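Local atomic coordinates of Glyoxalase/bleomycin resistance protein/dioxygenase (Nostoc punctiforme PCC 73102, PDB entry 3KOL), a protein that binds cobalt in a site shared between two subunits and may act as a glyoxalase or dioxygenase of the vicinal oxygen chelate superfamily. Residues A97-F109 with Y137-D151. Numbering follows the deposited sequence.
Sequences AYHLAFDIDPQLF and YFYDPDGFMIEIRCD. With CO (cobalt (II) ion), chain C.
Leu100 lays its CB against the rim of the Phe144 ring, 3.6 Å from CE2, and meets Ile146 CD1 on the same face of the sheet. Further along this face the CG2 branch of Ile146 reaches the edge of the Phe102 ring at CD2 (3.9 Å), and the CG2 methyls of Ile104 and Ile148 touch. At the far end of strand 145-150, Cys150 SG lies obliquely to the Phe109 ring, 4.6 Å from its centroid, a sulfur-aromatic contact.

Parallel backbone bonds, among them Phe102 N to Glu147 O (2.8 Å), join strands 97-104 and 145-150. On the opposite face His99 NE2 and Glu147 OE1 each bind cobalt at 2.1 Å. Glu147, extended with CG anti to the backbone N (chi1 168°), carries its carboxylate past Ala101 CB to the metal. The edge of Tyr137 points at the face of the His99 imidazole, their planes 79° apart. Three waters and His22 of the second subunit complete the coordination sphere, an arrangement in keeping with the metal centres of the vicinal oxygen chelate fold.

At the polar end, bends at chi2 and chi3 fold Arg149 back, and its NH1 meets Asp103 OD1 at 2.7 Å in the guanidinium plane. NH1 and NH2 both grip Asp151 OD1, so one cation probably offsets two neighbouring carboxylates.

Strand 145-150 lies between strands 96-104 and 134-139. The apolar face packs on Ile23 and Leu25 of strand 17-27 and Tyr37 of helix 30-40, while strand 96-104 continues the sheet antiparallel into the second subunit.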
loop_
_atom_site.group_PDB
_atom_site.type_symbol
_atom_site.label_atom_id
_atom_site.label_comp_id
_atom_site.label_asym_id
_atom_site.label_seq_id
_atom_site.Cartn_x
_atom_site.Cartn_y
_atom_site.Cartn_z
ATOM N N ALA A 97 7.208 4.744 -0.129
ATOM C CA ALA A 97 6.813 3.368 -0.474
ATOM C C ALA A 97 7.957 2.435 -0.865
ATOM O O ALA A 97 8.757 2.747 -1.744
ATOM C CB ALA A 97 5.749 3.380 -1.581
ATOM N N TYR A 98 8.006 1.280 -0.205
ATOM C CA TYR A 98 9.040 0.264 -0.422
ATOM C C TYR A 98 8.461 -0.907 -1.220
ATOM O O TYR A 98 8.912 -1.190 -2.324
ATOM C CB TYR A 98 9.567 -0.176 0.949
ATOM C CG TYR A 98 10.564 -1.315 0.988
ATOM C CD1 TYR A 98 11.265 -1.721 -0.147
ATOM C CD2 TYR A 98 10.824 -1.969 2.194
ATOM C CE1 TYR A 98 12.200 -2.759 -0.079
ATOM C CE2 TYR A 98 11.754 -2.997 2.271
ATOM C CZ TYR A 98 12.437 -3.386 1.133
ATOM O OH TYR A 98 13.361 -4.399 1.218
ATOM N N HIS A 99 7.474 -1.600 -0.662
ATOM C CA HIS A 99 6.838 -2.687 -1.400
ATOM C C HIS A 99 5.435 -2.978 -0.908
ATOM O O HIS A 99 5.025 -2.525 0.162
ATOM C CB HIS A 99 7.687 -3.976 -1.392
ATOM C CG HIS A 99 7.846 -4.619 -0.047
ATOM N ND1 HIS A 99 8.835 -4.254 0.841
ATOM C CD2 HIS A 99 7.189 -5.655 0.529
ATOM C CE1 HIS A 99 8.786 -5.043 1.900
ATOM N NE2 HIS A 99 7.797 -5.902 1.737
ATOM N N LEU A 100 4.692 -3.709 -1.725
ATOM C CA LEU A 100 3.323 -4.092 -1.415
ATOM C C LEU A 100 3.317 -5.616 -1.455
ATOM O O LEU A 100 3.740 -6.214 -2.446
ATOM C CB LEU A 100 2.365 -3.530 -2.474
ATOM C CG LEU A 100 0.925 -4.049 -2.420
ATOM C CD1 LEU A 100 0.282 -3.675 -1.084
ATOM C CD2 LEU A 100 0.134 -3.460 -3.578
ATOM N N ALA A 101 2.848 -6.247 -0.386
ATOM C CA ALA A 101 2.838 -7.700 -0.326
ATOM C C ALA A 101 1.450 -8.310 -0.264
ATOM O O ALA A 101 0.587 -7.863 0.494
ATOM C CB ALA A 101 3.674 -8.173 0.868
ATOM N N PHE A 102 1.260 -9.342 -1.079
ATOM C CA PHE A 102 0.005 -10.084 -1.165
ATOM C C PHE A 102 0.190 -11.448 -0.521
ATOM O O PHE A 102 1.245 -12.065 -0.649
ATOM C CB PHE A 102 -0.387 -10.286 -2.629
ATOM C CG PHE A 102 -0.774 -9.023 -3.335
ATOM C CD1 PHE A 102 -2.062 -8.514 -3.217
ATOM C CD2 PHE A 102 0.149 -8.342 -4.122
ATOM C CE1 PHE A 102 -2.428 -7.343 -3.880
ATOM C CE2 PHE A 102 -0.204 -7.174 -4.783
ATOM C CZ PHE A 102 -1.497 -6.673 -4.662
ATOM N N ASP A 103 -0.849 -11.919 0.155
ATOM C CA ASP A 103 -0.819 -13.213 0.812
ATOM C C ASP A 103 -1.437 -14.226 -0.140
ATOM O O ASP A 103 -2.363 -13.898 -0.883
ATOM C CB ASP A 103 -1.634 -13.157 2.107
ATOM C CG ASP A 103 -1.595 -14.458 2.880
ATOM O OD1 ASP A 103 -0.489 -14.918 3.217
ATOM O OD2 ASP A 103 -2.674 -15.021 3.154
ATOM N N ILE A 104 -0.918 -15.449 -0.124
ATOM C CA ILE A 104 -1.438 -16.514 -0.974
ATOM C C ILE A 104 -1.426 -17.820 -0.181
ATOM O O ILE A 104 -0.578 -18.009 0.691
ATOM C CB ILE A 104 -0.588 -16.664 -2.271
ATOM C CG1 ILE A 104 -1.243 -17.673 -3.218
ATOM C CG2 ILE A 104 0.833 -17.100 -1.930
ATOM C CD1 ILE A 104 -0.587 -17.725 -4.587
ATOM N N ASP A 105 -2.386 -18.697 -0.464
ATOM C CA ASP A 105 -2.480 -19.995 0.209
ATOM C C ASP A 105 -1.117 -20.670 0.081
ATOM O O ASP A 105 -0.530 -20.691 -0.999
ATOM C CB ASP A 105 -3.550 -20.858 -0.470
ATOM C CG ASP A 105 -3.783 -22.187 0.242
ATOM O OD1 ASP A 105 -2.802 -22.841 0.659
ATOM O OD2 ASP A 105 -4.959 -22.589 0.370
ATOM N N PRO A 106 -0.590 -21.224 1.181
ATOM C CA PRO A 106 0.716 -21.882 1.118
ATOM C C PRO A 106 0.798 -22.924 0.007
ATOM O O PRO A 106 1.857 -23.128 -0.579
ATOM C CB PRO A 106 0.850 -22.509 2.504
ATOM C CG PRO A 106 0.106 -21.546 3.370
ATOM C CD PRO A 106 -1.127 -21.261 2.553
ATOM N N GLN A 107 -0.326 -23.573 -0.288
ATOM C CA GLN A 107 -0.360 -24.608 -1.320
ATOM C C GLN A 107 -0.352 -24.069 -2.748
ATOM O O GLN A 107 -0.271 -24.841 -3.705
ATOM C CB GLN A 107 -1.575 -25.514 -1.114
ATOM C CG GLN A 107 -1.550 -26.231 0.228
ATOM C CD GLN A 107 -0.240 -26.969 0.468
ATOM O OE1 GLN A 107 0.277 -26.993 1.587
ATOM N NE2 GLN A 107 0.300 -27.581 -0.584
ATOM N N LEU A 108 -0.430 -22.748 -2.889
ATOM C CA LEU A 108 -0.412 -22.118 -4.204
ATOM C C LEU A 108 0.832 -21.258 -4.414
ATOM O O LEU A 108 0.989 -20.645 -5.464
ATOM C CB LEU A 108 -1.658 -21.248 -4.403
ATOM C CG LEU A 108 -3.001 -21.975 -4.515
ATOM C CD1 LEU A 108 -4.118 -20.967 -4.725
ATOM C CD2 LEU A 108 -2.949 -22.954 -5.674
ATOM N N PHE A 109 1.715 -21.211 -3.422
ATOM C CA PHE A 109 2.926 -20.403 -3.542
ATOM C C PHE A 109 3.792 -20.836 -4.717
ATOM O O PHE A 109 4.260 -20.003 -5.497
ATOM C CB PHE A 109 3.760 -20.472 -2.261
ATOM C CG PHE A 109 5.005 -19.630 -2.311
ATOM C CD1 PHE A 109 4.939 -18.258 -2.100
ATOM C CD2 PHE A 109 6.236 -20.204 -2.620
ATOM C CE1 PHE A 109 6.086 -17.461 -2.196
ATOM C CE2 PHE A 109 7.387 -19.421 -2.719
ATOM C CZ PHE A 109 7.312 -18.048 -2.508
ATOM N N TYR A 137 9.927 -11.774 -4.494
ATOM C CA TYR A 137 9.793 -10.359 -4.833
ATOM C C TYR A 137 10.088 -10.101 -6.302
ATOM O O TYR A 137 10.997 -10.698 -6.879
ATOM C CB TYR A 137 10.764 -9.523 -3.994
ATOM C CG TYR A 137 10.641 -9.732 -2.508
ATOM C CD1 TYR A 137 10.009 -8.788 -1.699
ATOM C CD2 TYR A 137 11.160 -10.879 -1.905
ATOM C CE1 TYR A 137 9.899 -8.982 -0.325
ATOM C CE2 TYR A 137 11.054 -11.081 -0.535
ATOM C CZ TYR A 137 10.428 -10.131 0.248
ATOM O OH TYR A 137 10.345 -10.322 1.608
ATOM N N PHE A 138 9.327 -9.190 -6.891
ATOM C CA PHE A 138 9.491 -8.839 -8.294
ATOM C C PHE A 138 8.915 -7.447 -8.524
ATOM O O PHE A 138 8.056 -6.990 -7.772
ATOM C CB PHE A 138 8.785 -9.877 -9.174
ATOM C CG PHE A 138 7.375 -10.177 -8.742
ATOM C CD1 PHE A 138 6.296 -9.549 -9.354
ATOM C CD2 PHE A 138 7.131 -11.076 -7.708
ATOM C CE1 PHE A 138 4.991 -9.810 -8.943
ATOM C CE2 PHE A 138 5.830 -11.345 -7.285
ATOM C CZ PHE A 138 4.757 -10.709 -7.907
ATOM N N TYR A 139 9.397 -6.773 -9.561
ATOM C CA TYR A 139 8.941 -5.424 -9.889
ATOM C C TYR A 139 7.785 -5.425 -10.881
ATOM O O TYR A 139 7.698 -6.306 -11.742
ATOM C CB TYR A 139 10.099 -4.622 -10.486
ATOM C CG TYR A 139 11.264 -4.445 -9.546
ATOM C CD1 TYR A 139 11.139 -3.666 -8.397
ATOM C CD2 TYR A 139 12.492 -5.063 -9.794
ATOM C CE1 TYR A 139 12.202 -3.505 -7.519
ATOM C CE2 TYR A 139 13.565 -4.907 -8.918
ATOM C CZ TYR A 139 13.408 -4.125 -7.783
ATOM O OH TYR A 139 14.446 -3.958 -6.899
ATOM N N ASP A 140 6.897 -4.437 -10.754
ATOM C CA ASP A 140 5.770 -4.307 -11.673
ATOM C C ASP A 140 6.288 -3.493 -12.860
ATOM O O ASP A 140 7.446 -3.070 -12.849
ATOM C CB ASP A 140 4.558 -3.645 -10.976
ATOM C CG ASP A 140 4.666 -2.124 -10.850
ATOM O OD1 ASP A 140 5.716 -1.523 -11.169
ATOM O OD2 ASP A 140 3.664 -1.519 -10.412
ATOM N N PRO A 141 5.460 -3.277 -13.901
ATOM C CA PRO A 141 5.884 -2.517 -15.085
ATOM C C PRO A 141 6.563 -1.166 -14.861
ATOM O O PRO A 141 7.359 -0.729 -15.697
ATOM C CB PRO A 141 4.590 -2.378 -15.885
ATOM C CG PRO A 141 3.875 -3.651 -15.565
ATOM C CD PRO A 141 4.076 -3.756 -14.066
ATOM N N ASP A 142 6.255 -0.505 -13.748
ATOM C CA ASP A 142 6.836 0.803 -13.459
ATOM C C ASP A 142 8.031 0.742 -12.519
ATOM O O ASP A 142 8.671 1.759 -12.255
ATOM C CB ASP A 142 5.771 1.729 -12.866
ATOM C CG ASP A 142 4.711 2.112 -13.878
ATOM O OD1 ASP A 142 5.020 2.925 -14.773
ATOM O OD2 ASP A 142 3.577 1.594 -13.790
ATOM N N GLY A 143 8.327 -0.446 -12.011
ATOM C CA GLY A 143 9.457 -0.583 -11.112
ATOM C C GLY A 143 9.070 -0.621 -9.647
ATOM O O GLY A 143 9.940 -0.544 -8.781
ATOM N N PHE A 144 7.776 -0.727 -9.356
ATOM C CA PHE A 144 7.325 -0.801 -7.965
ATOM C C PHE A 144 7.421 -2.259 -7.527
ATOM O O PHE A 144 6.900 -3.152 -8.196
ATOM C CB PHE A 144 5.880 -0.316 -7.827
ATOM C CG PHE A 144 5.372 -0.338 -6.416
ATOM C CD1 PHE A 144 5.983 0.437 -5.437
ATOM C CD2 PHE A 144 4.303 -1.153 -6.057
ATOM C CE1 PHE A 144 5.538 0.400 -4.115
ATOM C CE2 PHE A 144 3.847 -1.199 -4.737
ATOM C CZ PHE A 144 4.466 -0.422 -3.765
HETATM N N MSE A 145 8.074 -2.502 -6.396
HETATM C CA MSE A 145 8.267 -3.866 -5.921
HETATM C C MSE A 145 7.053 -4.542 -5.295
HETATM O O MSE A 145 6.419 -4.002 -4.391
HETATM C CB MSE A 145 9.431 -3.920 -4.932
HETATM C CG MSE A 145 9.732 -5.318 -4.433
HETATM SE SE MSE A 145 11.179 -5.330 -3.159
HETATM C CE MSE A 145 12.637 -5.627 -4.401
ATOM N N ILE A 146 6.755 -5.743 -5.781
ATOM C CA ILE A 146 5.634 -6.533 -5.284
ATOM C C ILE A 146 6.167 -7.789 -4.608
ATOM O O ILE A 146 7.150 -8.376 -5.054
ATOM C CB ILE A 146 4.694 -6.972 -6.431
ATOM C CG1 ILE A 146 4.127 -5.742 -7.141
ATOM C CG2 ILE A 146 3.559 -7.849 -5.880
ATOM C CD1 ILE A 146 3.308 -4.841 -6.233
ATOM N N GLU A 147 5.533 -8.189 -3.517
ATOM C CA GLU A 147 5.938 -9.396 -2.819
ATOM C C GLU A 147 4.746 -10.326 -2.742
ATOM O O GLU A 147 3.624 -9.884 -2.532
ATOM C CB GLU A 147 6.407 -9.074 -1.394
ATOM C CG GLU A 147 6.585 -10.304 -0.490
ATOM C CD GLU A 147 6.906 -9.929 0.948
ATOM O OE1 GLU A 147 7.177 -8.739 1.195
ATOM O OE2 GLU A 147 6.907 -10.827 1.824
ATOM N N ILE A 148 4.977 -11.609 -2.975
ATOM C CA ILE A 148 3.917 -12.595 -2.820
ATOM C C ILE A 148 4.469 -13.473 -1.709
ATOM O O ILE A 148 5.602 -13.933 -1.794
ATOM C CB ILE A 148 3.679 -13.430 -4.100
ATOM C CG1 ILE A 148 2.984 -12.561 -5.157
ATOM C CG2 ILE A 148 2.815 -14.654 -3.766
ATOM C CD1 ILE A 148 2.660 -13.296 -6.470
ATOM N N ARG A 149 3.689 -13.673 -0.655
ATOM C CA ARG A 149 4.149 -14.480 0.463
ATOM C C ARG A 149 3.050 -15.359 1.026
ATOM O O ARG A 149 1.869 -15.134 0.768
ATOM C CB ARG A 149 4.719 -13.569 1.557
ATOM C CG ARG A 149 3.761 -12.473 2.036
ATOM C CD ARG A 149 2.732 -13.029 3.009
ATOM N NE ARG A 149 3.355 -13.426 4.270
ATOM C CZ ARG A 149 2.782 -14.214 5.175
ATOM N NH1 ARG A 149 1.566 -14.701 4.966
ATOM N NH2 ARG A 149 3.428 -14.521 6.292
ATOM N N CYS A 150 3.446 -16.379 1.782
ATOM C CA CYS A 150 2.482 -17.290 2.387
ATOM C C CYS A 150 2.960 -17.712 3.769
ATOM O O CYS A 150 4.143 -17.606 4.084
ATOM C CB CYS A 150 2.302 -18.539 1.517
ATOM S SG CYS A 150 3.784 -19.574 1.421
ATOM N N ASP A 151 2.027 -18.177 4.590
ATOM C CA ASP A 151 2.343 -18.641 5.934
ATOM C C ASP A 151 2.976 -20.027 5.841
ATOM O O ASP A 151 3.162 -20.561 4.744
ATOM C CB ASP A 151 1.064 -18.739 6.768
ATOM C CG ASP A 151 0.369 -17.411 6.925
ATOM O OD1 ASP A 151 1.048 -16.424 7.279
ATOM O OD2 ASP A 151 -0.857 -17.363 6.703
HETATM CO CO CO C . 7.624 -7.618 2.947
HETATM O O HOH W 1 9.671 -0.458 -4.874
HETATM O O HOH W 2 -0.609 -17.673 3.459
HETATM O O HOH W 3 -2.522 -15.574 6.016
HETATM O O HOH W 4 9.621 -7.974 2.801
HETATM O O HOH W 5 7.868 -9.523 4.062
HETATM O O HOH W 6 8.429 -6.713 4.794
#